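Local coordinates for mortality factor 4-like protein 1 (Homo sapiens, PDB 2F5K) that binds lysine-methylated histone H3 through its chromo domain, and so probably takes part in gene regulation on chromatin, at residues A[31-36]-A[56-61]. Sequence-based numbering, arbitrary orientation.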
ATOM      1  N   CYS A  31      -0.863   1.418   1.063  1.00 37.60           N
ATOM      2  CA  CYS A  31      -0.458   0.368   0.182  1.00 37.77           C
ATOM      3  C   CYS A  31      -1.649  -0.456  -0.168  1.00 38.16           C
ATOM      4  O   CYS A  31      -2.463  -0.745   0.692  1.00 38.69           O
ATOM      5  CB  CYS A  31       0.605  -0.513   0.861  1.00 37.33           C
ATOM      6  SG  CYS A  31       1.341  -1.745  -0.237  1.00 36.55           S
ATOM      7  N   PHE A  32      -1.727  -0.847  -1.437  1.00 38.41           N
ATOM      8  CA  PHE A  32      -2.767  -1.714  -1.923  1.00 39.20           C
ATOM      9  C   PHE A  32      -2.477  -3.165  -1.531  1.00 40.39           C
ATOM     10  O   PHE A  32      -1.340  -3.627  -1.610  1.00 40.10           O
ATOM     11  CB  PHE A  32      -2.825  -1.656  -3.459  1.00 39.24           C
ATOM     12  CG  PHE A  32      -3.673  -0.557  -3.995  1.00 37.23           C
ATOM     13  CD1 PHE A  32      -3.116   0.510  -4.637  1.00 37.61           C
ATOM     14  CD2 PHE A  32      -5.038  -0.613  -3.882  1.00 37.35           C
ATOM     15  CE1 PHE A  32      -3.924   1.533  -5.159  1.00 36.38           C
ATOM     16  CE2 PHE A  32      -5.841   0.409  -4.389  1.00 35.89           C
ATOM     17  CZ  PHE A  32      -5.271   1.478  -4.992  1.00 34.78           C
ATOM     18  N   HIS A  33      -3.518  -3.880  -1.133  1.00 41.50           N
ATOM     19  CA  HIS A  33      -3.377  -5.278  -0.829  1.00 43.73           C
ATOM     20  C   HIS A  33      -4.404  -6.080  -1.631  1.00 43.46           C
ATOM     21  O   HIS A  33      -4.057  -6.742  -2.614  1.00 43.86           O
ATOM     22  CB  HIS A  33      -3.475  -5.543   0.676  1.00 44.87           C
ATOM     23  CG  HIS A  33      -3.427  -6.995   1.015  1.00 47.34           C
ATOM     24  ND1 HIS A  33      -4.488  -7.662   1.595  1.00 49.09           N
ATOM     25  CD2 HIS A  33      -2.447  -7.916   0.845  1.00 48.38           C
ATOM     26  CE1 HIS A  33      -4.158  -8.930   1.775  1.00 49.95           C
ATOM     27  NE2 HIS A  33      -2.924  -9.109   1.329  1.00 49.35           N
ATOM     28  N   GLY A  34      -5.664  -6.036  -1.248  1.00 42.90           N
ATOM     29  CA  GLY A  34      -6.630  -6.663  -2.149  1.00 43.35           C
ATOM     30  C   GLY A  34      -7.174  -5.533  -3.026  1.00 43.03           C
ATOM     31  O   GLY A  34      -6.414  -4.853  -3.719  1.00 42.17           O
ATOM     32  N   PRO A  35      -8.481  -5.327  -2.955  1.00 42.91           N
ATOM     33  CA  PRO A  35      -9.149  -4.194  -3.596  1.00 42.80           C
ATOM     34  C   PRO A  35      -9.122  -3.008  -2.639  1.00 42.33           C
ATOM     35  O   PRO A  35      -9.812  -2.023  -2.844  1.00 42.63           O
ATOM     36  CB  PRO A  35     -10.588  -4.686  -3.692  1.00 42.71           C
ATOM     37  CG  PRO A  35     -10.741  -5.409  -2.343  1.00 43.19           C
ATOM     38  CD  PRO A  35      -9.440  -6.197  -2.240  1.00 43.37           C
ATOM     39  N   LEU A  36      -8.338  -3.120  -1.584  1.00 41.85           N
ATOM     40  CA  LEU A  36      -8.326  -2.118  -0.539  1.00 40.74           C
ATOM     41  C   LEU A  36      -6.963  -1.481  -0.314  1.00 39.37           C
ATOM     42  O   LEU A  36      -5.928  -2.077  -0.586  1.00 38.54           O
ATOM     43  CB  LEU A  36      -8.796  -2.769   0.766  1.00 40.88           C
ATOM     44  CG  LEU A  36     -10.280  -3.082   0.802  1.00 42.57           C
ATOM     45  CD1 LEU A  36     -10.623  -3.563   2.181  1.00 44.37           C
ATOM     46  CD2 LEU A  36     -11.140  -1.866   0.452  1.00 43.26           C
ATOM     47  N   ILE A  56       7.051  -4.165   2.685  1.00 54.82           N
ATOM     48  CA  ILE A  56       6.164  -3.394   3.536  1.00 53.90           C
ATOM     49  C   ILE A  56       5.537  -4.075   4.753  1.00 53.62           C
ATOM     50  O   ILE A  56       5.163  -5.260   4.743  1.00 53.79           O
ATOM     51  CB  ILE A  56       5.054  -2.694   2.713  1.00 53.79           C
ATOM     52  CG1 ILE A  56       3.744  -3.434   2.836  1.00 53.22           C
ATOM     53  CG2 ILE A  56       5.445  -2.480   1.231  1.00 52.93           C
ATOM     54  CD1 ILE A  56       2.605  -2.513   2.924  1.00 53.66           C
ATOM     55  N   HIS A  57       5.394  -3.292   5.801  1.00 52.64           N
ATOM     56  CA  HIS A  57       4.687  -3.762   6.964  1.00 52.86           C
ATOM     57  C   HIS A  57       3.378  -3.007   7.017  1.00 52.53           C
ATOM     58  O   HIS A  57       3.358  -1.777   7.037  1.00 52.28           O
ATOM     59  CB  HIS A  57       5.488  -3.530   8.252  1.00 52.72           C
ATOM     60  CG  HIS A  57       4.644  -3.576   9.482  1.00 53.67           C
ATOM     61  ND1 HIS A  57       4.385  -2.460  10.248  1.00 54.65           N
ATOM     62  CD2 HIS A  57       3.966  -4.596  10.062  1.00 54.61           C
ATOM     63  CE1 HIS A  57       3.591  -2.793  11.250  1.00 54.83           C
ATOM     64  NE2 HIS A  57       3.324  -4.084  11.163  1.00 54.64           N
ATOM     65  N   TYR A  58       2.279  -3.735   7.015  1.00 52.60           N
ATOM     66  CA  TYR A  58       1.006  -3.075   7.096  1.00 53.57           C
ATOM     67  C   TYR A  58       0.780  -2.754   8.564  1.00 54.94           C
ATOM     68  O   TYR A  58       0.887  -3.641   9.436  1.00 54.21           O
ATOM     69  CB  TYR A  58      -0.090  -3.945   6.515  1.00 53.06           C
ATOM     70  CG  TYR A  58       0.109  -4.250   5.037  1.00 53.61           C
ATOM     71  CD1 TYR A  58       0.967  -5.280   4.629  1.00 53.10           C
ATOM     72  CD2 TYR A  58      -0.557  -3.504   4.042  1.00 52.05           C
ATOM     73  CE1 TYR A  58       1.140  -5.578   3.281  1.00 52.80           C
ATOM     74  CE2 TYR A  58      -0.387  -3.790   2.709  1.00 51.41           C
ATOM     75  CZ  TYR A  58       0.474  -4.823   2.331  1.00 52.26           C
ATOM     76  OH  TYR A  58       0.662  -5.129   1.017  1.00 51.07           O
ATOM     77  N   SER A  59       0.507  -1.479   8.834  1.00 56.23           N
ATOM     78  CA  SER A  59       0.335  -1.032  10.201  1.00 58.00           C
ATOM     79  C   SER A  59      -0.850  -1.664  10.887  1.00 59.22           C
ATOM     80  O   SER A  59      -1.931  -1.814  10.321  1.00 58.46           O
ATOM     81  CB  SER A  59       0.309   0.489  10.315  1.00 58.05           C
ATOM     82  OG  SER A  59      -0.410   1.055   9.257  1.00 59.59           O
ATOM     83  N   GLY A  60      -0.618  -2.061  12.131  1.00 61.20           N
ATOM     84  CA  GLY A  60      -1.639  -2.736  12.901  1.00 63.86           C
ATOM     85  C   GLY A  60      -1.763  -4.172  12.431  1.00 65.89           C
ATOM     86  O   GLY A  60      -2.692  -4.872  12.801  1.00 66.06           O
ATOM     87  N   TRP A  61      -0.822  -4.610  11.602  1.00 67.79           N
ATOM     88  CA  TRP A  61      -0.874  -5.957  11.053  1.00 69.93           C
ATOM     89  C   TRP A  61       0.327  -6.762  11.505  1.00 70.73           C
ATOM     90  O   TRP A  61       1.454  -6.267  11.556  1.00 70.65           O
ATOM     91  CB  TRP A  61      -0.929  -5.944   9.517  1.00 70.50           C
ATOM     92  CG  TRP A  61      -2.284  -5.653   8.917  1.00 72.99           C
ATOM     93  CD1 TRP A  61      -3.273  -4.861   9.440  1.00 74.43           C
ATOM     94  CD2 TRP A  61      -2.790  -6.139   7.666  1.00 74.70           C
ATOM     95  NE1 TRP A  61      -4.358  -4.836   8.598  1.00 74.65           N
ATOM     96  CE2 TRP A  61      -4.085  -5.608   7.500  1.00 75.05           C
ATOM     97  CE3 TRP A  61      -2.274  -6.969   6.659  1.00 75.26           C
ATOM     98  CZ2 TRP A  61      -4.863  -5.879   6.379  1.00 75.93           C
ATOM     99  CZ3 TRP A  61      -3.051  -7.233   5.548  1.00 75.23           C
ATOM    100  CH2 TRP A  61      -4.328  -6.696   5.419  1.00 75.69           C
TER
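Trp61 turns the edge of its indole to the face of the His33 imidazole in an edge-to-face pair, planes at 84°, with CZ3 over the face toward its rim and CH2 3.9 Å from His33 ND1. With Tyr58 these rings form an aromatic cluster at one end of the chromo domain's curved antiparallel beta sheet, where strands 28-32 and 51-58, both flanking strand 37-48, run out into loops. His33 reaches the cluster because CG stands anti to its backbone N (chi1 176°), toward the indole. The phenol of Tyr58 is the buried member of the cluster. Its CE2 approaches CB of Cys31 at 3.9 Å and CB of His33 at 4.1 Å, while Cys31 SG sits obliquely to the ring, 4.9 Å from its centroid. Ile56 CD1 lies over the centre of one phenol face, though its exact placement is doubtful, since both side-chain torsions fall away from staggered values. An alanine in place of Tyr58 would probably open a gap beside Cys31 and His33 and leave Ile56 CD1 without the ring it packs on. A type II turn from Tyr58 to Trp61 brings the indole back over Tyr58 CB; Tyr38 and Trp65 also meet the indole, consistent with an aromatic methyl-lysine pocket as in other chromo domains. Just before the turn, His57 donates from NE2 to Trp61 O at 2.9 Å, bent to 133° at the hydrogen.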